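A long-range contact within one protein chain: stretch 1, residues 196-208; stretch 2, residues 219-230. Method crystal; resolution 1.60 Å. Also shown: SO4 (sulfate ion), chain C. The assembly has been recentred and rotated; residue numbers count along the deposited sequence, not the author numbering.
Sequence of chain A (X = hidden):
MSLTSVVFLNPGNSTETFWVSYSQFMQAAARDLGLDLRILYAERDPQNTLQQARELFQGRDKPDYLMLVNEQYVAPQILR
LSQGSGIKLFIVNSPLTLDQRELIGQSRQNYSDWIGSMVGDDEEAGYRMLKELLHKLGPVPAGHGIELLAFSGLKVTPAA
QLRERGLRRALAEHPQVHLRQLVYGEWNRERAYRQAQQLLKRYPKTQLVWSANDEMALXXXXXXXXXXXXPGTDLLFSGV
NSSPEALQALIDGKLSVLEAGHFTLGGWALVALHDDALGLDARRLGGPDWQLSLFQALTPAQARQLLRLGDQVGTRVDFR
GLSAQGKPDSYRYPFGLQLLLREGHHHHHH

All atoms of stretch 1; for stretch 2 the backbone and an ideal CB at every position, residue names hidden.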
# COMPACT_ATOMS: atom_id res chain seq x y z
N ALA A 196 -20.41 8.49 -2.46
CA ALA A 196 -20.18 9.55 -3.44
C ALA A 196 -21.48 10.03 -4.08
O ALA A 196 -21.63 11.22 -4.35
CB ALA A 196 -19.22 9.08 -4.53
N GLN A 197 -22.41 9.12 -4.32
CA GLN A 197 -23.68 9.50 -4.91
C GLN A 197 -24.34 10.59 -4.07
O GLN A 197 -24.89 11.55 -4.59
CB GLN A 197 -24.64 8.31 -4.99
CG GLN A 197 -24.29 7.28 -6.05
CD GLN A 197 -25.34 6.18 -6.12
OE1 GLN A 197 -25.58 5.48 -5.14
NE2 GLN A 197 -25.98 6.04 -7.28
N GLN A 198 -24.26 10.41 -2.75
CA GLN A 198 -24.86 11.37 -1.83
C GLN A 198 -24.02 12.63 -1.68
O GLN A 198 -24.52 13.74 -1.84
CB GLN A 198 -25.04 10.71 -0.46
CG GLN A 198 -25.88 9.45 -0.48
CD GLN A 198 -25.94 8.75 0.86
OE1 GLN A 198 -26.37 9.34 1.86
NE2 GLN A 198 -25.49 7.50 0.91
N LEU A 199 -22.73 12.45 -1.39
CA LEU A 199 -21.82 13.57 -1.19
C LEU A 199 -21.66 14.52 -2.37
O LEU A 199 -21.64 15.74 -2.18
CB LEU A 199 -20.44 13.03 -0.77
CG LEU A 199 -20.39 12.33 0.59
CD1 LEU A 199 -19.05 11.63 0.78
CD2 LEU A 199 -20.65 13.34 1.71
N LEU A 200 -21.55 13.99 -3.58
CA LEU A 200 -21.39 14.84 -4.75
C LEU A 200 -22.64 15.64 -5.07
O LEU A 200 -22.58 16.67 -5.74
CB LEU A 200 -20.96 14.01 -5.97
CG LEU A 200 -19.51 13.55 -5.94
CD1 LEU A 200 -19.25 12.60 -7.10
CD2 LEU A 200 -18.58 14.76 -6.01
N LYS A 201 -23.78 15.16 -4.59
CA LYS A 201 -25.04 15.85 -4.81
C LYS A 201 -25.17 16.95 -3.76
O LYS A 201 -25.61 18.06 -4.05
CB LYS A 201 -26.21 14.87 -4.69
CG LYS A 201 -27.54 15.43 -5.17
CD LYS A 201 -28.65 14.39 -5.06
CE LYS A 201 -29.92 14.86 -5.75
NZ LYS A 201 -30.40 16.17 -5.22
N ARG A 202 -24.77 16.62 -2.53
CA ARG A 202 -24.82 17.55 -1.41
C ARG A 202 -23.80 18.68 -1.55
O ARG A 202 -24.07 19.82 -1.15
CB ARG A 202 -24.56 16.80 -0.10
CG ARG A 202 -24.35 17.69 1.11
CD ARG A 202 -25.63 18.42 1.51
NE ARG A 202 -25.43 19.30 2.65
CZ ARG A 202 -24.83 20.48 2.59
NH1 ARG A 202 -24.37 20.94 1.44
NH2 ARG A 202 -24.68 21.21 3.69
N TYR A 203 -22.64 18.36 -2.10
CA TYR A 203 -21.57 19.35 -2.27
C TYR A 203 -21.19 19.47 -3.75
O TYR A 203 -20.12 19.02 -4.17
CB TYR A 203 -20.34 18.92 -1.46
CG TYR A 203 -20.62 18.72 0.01
CD1 TYR A 203 -20.90 19.81 0.84
CD2 TYR A 203 -20.62 17.44 0.58
CE1 TYR A 203 -21.16 19.63 2.19
CE2 TYR A 203 -20.88 17.26 1.93
CZ TYR A 203 -21.15 18.36 2.73
OH TYR A 203 -21.42 18.19 4.07
N PRO A 204 -22.06 20.09 -4.55
CA PRO A 204 -21.80 20.26 -5.98
C PRO A 204 -20.59 21.13 -6.34
O PRO A 204 -20.09 21.07 -7.46
CB PRO A 204 -23.11 20.85 -6.50
CG PRO A 204 -23.60 21.63 -5.33
CD PRO A 204 -23.35 20.70 -4.18
N LYS A 205 -20.12 21.94 -5.39
CA LYS A 205 -18.97 22.79 -5.66
C LYS A 205 -17.66 22.00 -5.57
O LYS A 205 -16.59 22.51 -5.91
CB LYS A 205 -18.92 23.97 -4.68
CG LYS A 205 -20.23 24.76 -4.64
CD LYS A 205 -20.12 26.01 -3.78
CE LYS A 205 -19.27 27.06 -4.47
NZ LYS A 205 -19.33 28.37 -3.76
N THR A 206 -17.76 20.76 -5.12
CA THR A 206 -16.58 19.91 -5.01
C THR A 206 -15.81 19.88 -6.32
O THR A 206 -16.40 19.64 -7.39
CB THR A 206 -16.95 18.46 -4.62
OG1 THR A 206 -17.58 18.45 -3.33
CG2 THR A 206 -15.69 17.57 -4.57
N GLN A 207 -14.50 20.12 -6.26
CA GLN A 207 -13.67 20.09 -7.45
C GLN A 207 -12.58 19.04 -7.30
O GLN A 207 -11.96 18.64 -8.28
CB GLN A 207 -13.00 21.44 -7.70
CG GLN A 207 -13.96 22.58 -7.96
CD GLN A 207 -13.23 23.86 -8.30
OE1 GLN A 207 -12.79 24.05 -9.44
NE2 GLN A 207 -13.07 24.72 -7.31
N LEU A 208 -12.33 18.62 -6.06
CA LEU A 208 -11.29 17.63 -5.81
C LEU A 208 -11.79 16.46 -4.97
O LEU A 208 -12.54 16.66 -4.02
CB LEU A 208 -10.11 18.26 -5.07
CG LEU A 208 -9.38 19.44 -5.71
CD1 LEU A 208 -8.32 19.95 -4.73
CD2 LEU A 208 -8.76 19.02 -7.04
N UNK A 219 -14.98 4.08 -7.70
CA UNK A 219 -16.37 4.09 -7.30
C UNK A 219 -16.92 5.50 -7.30
O UNK A 219 -18.01 5.76 -7.81
CB UNK A 219 -16.54 3.45 -5.92
N UNK A 220 -16.16 6.43 -6.72
CA UNK A 220 -16.60 7.82 -6.67
C UNK A 220 -16.70 8.41 -8.07
O UNK A 220 -17.55 9.25 -8.34
CB UNK A 220 -15.64 8.65 -5.81
N UNK A 221 -15.81 7.98 -8.95
CA UNK A 221 -15.81 8.47 -10.33
C UNK A 221 -17.08 8.07 -11.06
O UNK A 221 -17.60 8.84 -11.87
CB UNK A 221 -14.59 7.94 -11.08
N UNK A 222 -17.58 6.87 -10.79
CA UNK A 222 -18.81 6.42 -11.45
C UNK A 222 -19.97 7.28 -10.97
O UNK A 222 -20.80 7.71 -11.76
CB UNK A 222 -19.08 4.94 -11.17
N UNK A 223 -20.03 7.52 -9.66
CA UNK A 223 -21.09 8.35 -9.10
C UNK A 223 -21.02 9.73 -9.74
O UNK A 223 -22.04 10.34 -10.06
CB UNK A 223 -20.97 8.45 -7.58
N UNK A 224 -19.80 10.22 -9.95
CA UNK A 224 -19.59 11.52 -10.55
C UNK A 224 -20.13 11.59 -11.98
O UNK A 224 -20.81 12.55 -12.36
CB UNK A 224 -18.10 11.86 -10.54
N UNK A 225 -19.82 10.57 -12.79
CA UNK A 225 -20.29 10.54 -14.17
C UNK A 225 -21.81 10.56 -14.23
O UNK A 225 -22.40 11.21 -15.09
CB UNK A 225 -19.75 9.30 -14.89
N UNK A 226 -22.44 9.83 -13.31
CA UNK A 226 -23.89 9.75 -13.24
C UNK A 226 -24.56 11.09 -12.92
O UNK A 226 -25.73 11.29 -13.22
CB UNK A 226 -24.29 8.71 -12.19
N UNK A 227 -23.80 12.00 -12.31
CA UNK A 227 -24.34 13.31 -11.96
C UNK A 227 -24.01 14.36 -13.01
O UNK A 227 -24.41 15.52 -12.89
CB UNK A 227 -23.80 13.75 -10.60
N UNK A 228 -23.29 13.95 -14.05
CA UNK A 228 -22.94 14.87 -15.11
C UNK A 228 -21.54 15.46 -14.99
O UNK A 228 -21.11 16.22 -15.86
CB UNK A 228 -23.97 16.01 -15.15
N UNK A 229 -20.83 15.11 -13.92
CA UNK A 229 -19.47 15.62 -13.73
C UNK A 229 -18.53 14.89 -14.68
O UNK A 229 -18.86 13.82 -15.19
CB UNK A 229 -19.01 15.45 -12.28
N UNK A 230 -17.36 15.48 -14.92
CA UNK A 230 -16.39 14.89 -15.84
C UNK A 230 -15.04 14.65 -15.17
O UNK A 230 -14.19 15.54 -15.12
CB UNK A 230 -16.21 15.79 -17.06
S SO4 C . -22.96 24.48 2.18
O1 SO4 C . -21.77 25.27 1.80
O2 SO4 C . -23.11 23.35 1.25
O3 SO4 C . -22.80 23.98 3.56
O4 SO4 C . -24.16 25.35 2.12

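Two helices, 196-202 and 219-226, cross at -51° with their axes 8.7 Å apart at closest approach, a spacing that favours small side chains where the backbones come nearest.

Position 219 has an ideal CB with nothing of stretch 1 within 5.5 Å, so the contact leaves it unconstrained; it is Gly219. At 220 the distance from CA to Ala196 CA is 5.1 Å, and the ideal CB, directed sideways, is 3.8 Å from Ala196 CB. Alanine fits readily, glycine or serine plausibly. The residue is Ala220, whose CA packs 3.6 Å from Ala196 CB.

Position 221 points away and 222 sideways, neither with a neighbour in stretch 1 near its ideal CB; many residues would serve. They are Met221, as selenomethionine, and Gln222.

Position 223 is tightly hemmed in by stretch 1. Its CB points toward stretch 1 and stands 3.6 Å from both Ala196 CB and Gln197 N, and the CA-CA distance to Gln197 is again 5.1 Å. A small residue is indicated, and Ala223 supplies its methyl group to this close approach. At 224 the CB is directed sideways, 3.7 Å from Leu200 CD1; a small or modest apolar group would suit. Ala224 provides it, with its CA 3.6 Å from the same Leu200 CD1.

Position 225 points away, leaving the choice open; it is Arg225. Position 226 points toward stretch 1, but its ideal CB has no neighbour there within 5.5 Å. The Gln197 amide could attract a longer polar or acidic chain. Glu226 reaches it through a weak hydrogen bond, Gln197 NE2 to Glu226 OE1, at 3.5 Å.

At 227 the CB points toward stretch 1 and lies 5.4 Å from Leu200 CB, room for a medium or large apolar chain such as leucine, isoleucine or methionine. Leu227, with chi1 m and chi2 t, places CD1 3.4 Å from Leu200 CB and 4.0 Å from Lys201 N.

Position 228 has phi/psi of 98/-2°, where a CB would be jammed against the preceding carbonyl O. Glycine is called for, and Gly228 takes the positive phi of a Schellman motif.

Position 229 points toward stretch 1, where the Thr206 carbonyl offers an acceptor beyond the reach of a short side chain; a long donor, arginine or lysine, would suit. Arg229 grips Thr206 O with NH2 at 2.9 Å and NH1 at 3.1 Å, the oxygen lying near the guanidinium plane. A water accepts from Arg229 NH1 (3.0 Å) and donates to Leu200 O (2.8 Å). Position 230 is out of reach and unconstrained; it is Lys230.

Stretch 2 (219-230) GAMQAARELGRK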
# COMPACT_ATOMS: atom_id res chain seq x y z
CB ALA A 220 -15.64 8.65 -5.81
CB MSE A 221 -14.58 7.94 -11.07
CG MSE A 221 -13.31 8.71 -10.73
SE MSE A 221 -11.69 7.80 -11.27
CE MSE A 221 -11.88 7.94 -13.20
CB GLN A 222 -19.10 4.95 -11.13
CG GLN A 222 -20.21 4.37 -11.99
CD GLN A 222 -20.42 2.89 -11.76
OE1 GLN A 222 -19.46 2.14 -11.59
NE2 GLN A 222 -21.67 2.46 -11.77
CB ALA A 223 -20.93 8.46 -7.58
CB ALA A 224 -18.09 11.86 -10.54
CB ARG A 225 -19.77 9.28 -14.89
CG ARG A 225 -18.27 9.28 -15.16
CD ARG A 225 -17.88 8.17 -16.13
NE ARG A 225 -18.16 6.84 -15.60
CZ ARG A 225 -17.36 6.17 -14.77
NH1 ARG A 225 -16.21 6.71 -14.39
NH2 ARG A 225 -17.70 4.97 -14.33
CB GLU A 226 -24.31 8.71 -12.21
CG GLU A 226 -24.21 7.28 -12.71
CD GLU A 226 -24.27 6.25 -11.60
OE1 GLU A 226 -24.93 6.51 -10.58
OE2 GLU A 226 -23.65 5.18 -11.76
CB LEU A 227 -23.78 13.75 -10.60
CG LEU A 227 -24.17 12.89 -9.40
CD1 LEU A 227 -23.52 13.43 -8.14
CD2 LEU A 227 -25.69 12.87 -9.25
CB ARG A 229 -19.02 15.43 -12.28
CG ARG A 229 -19.88 16.15 -11.23
CD ARG A 229 -19.96 17.66 -11.48
NE ARG A 229 -18.67 18.36 -11.34
CZ ARG A 229 -18.14 18.74 -10.19
NH1 ARG A 229 -18.77 18.50 -9.04
NH2 ARG A 229 -16.98 19.37 -10.17
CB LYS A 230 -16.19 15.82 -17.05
CG LYS A 230 -17.47 16.10 -17.82
CD LYS A 230 -17.84 14.96 -18.76
CE LYS A 230 -17.17 15.12 -20.13
NZ LYS A 230 -15.68 15.19 -20.05
O HOH W 1 -21.29 17.23 -8.11
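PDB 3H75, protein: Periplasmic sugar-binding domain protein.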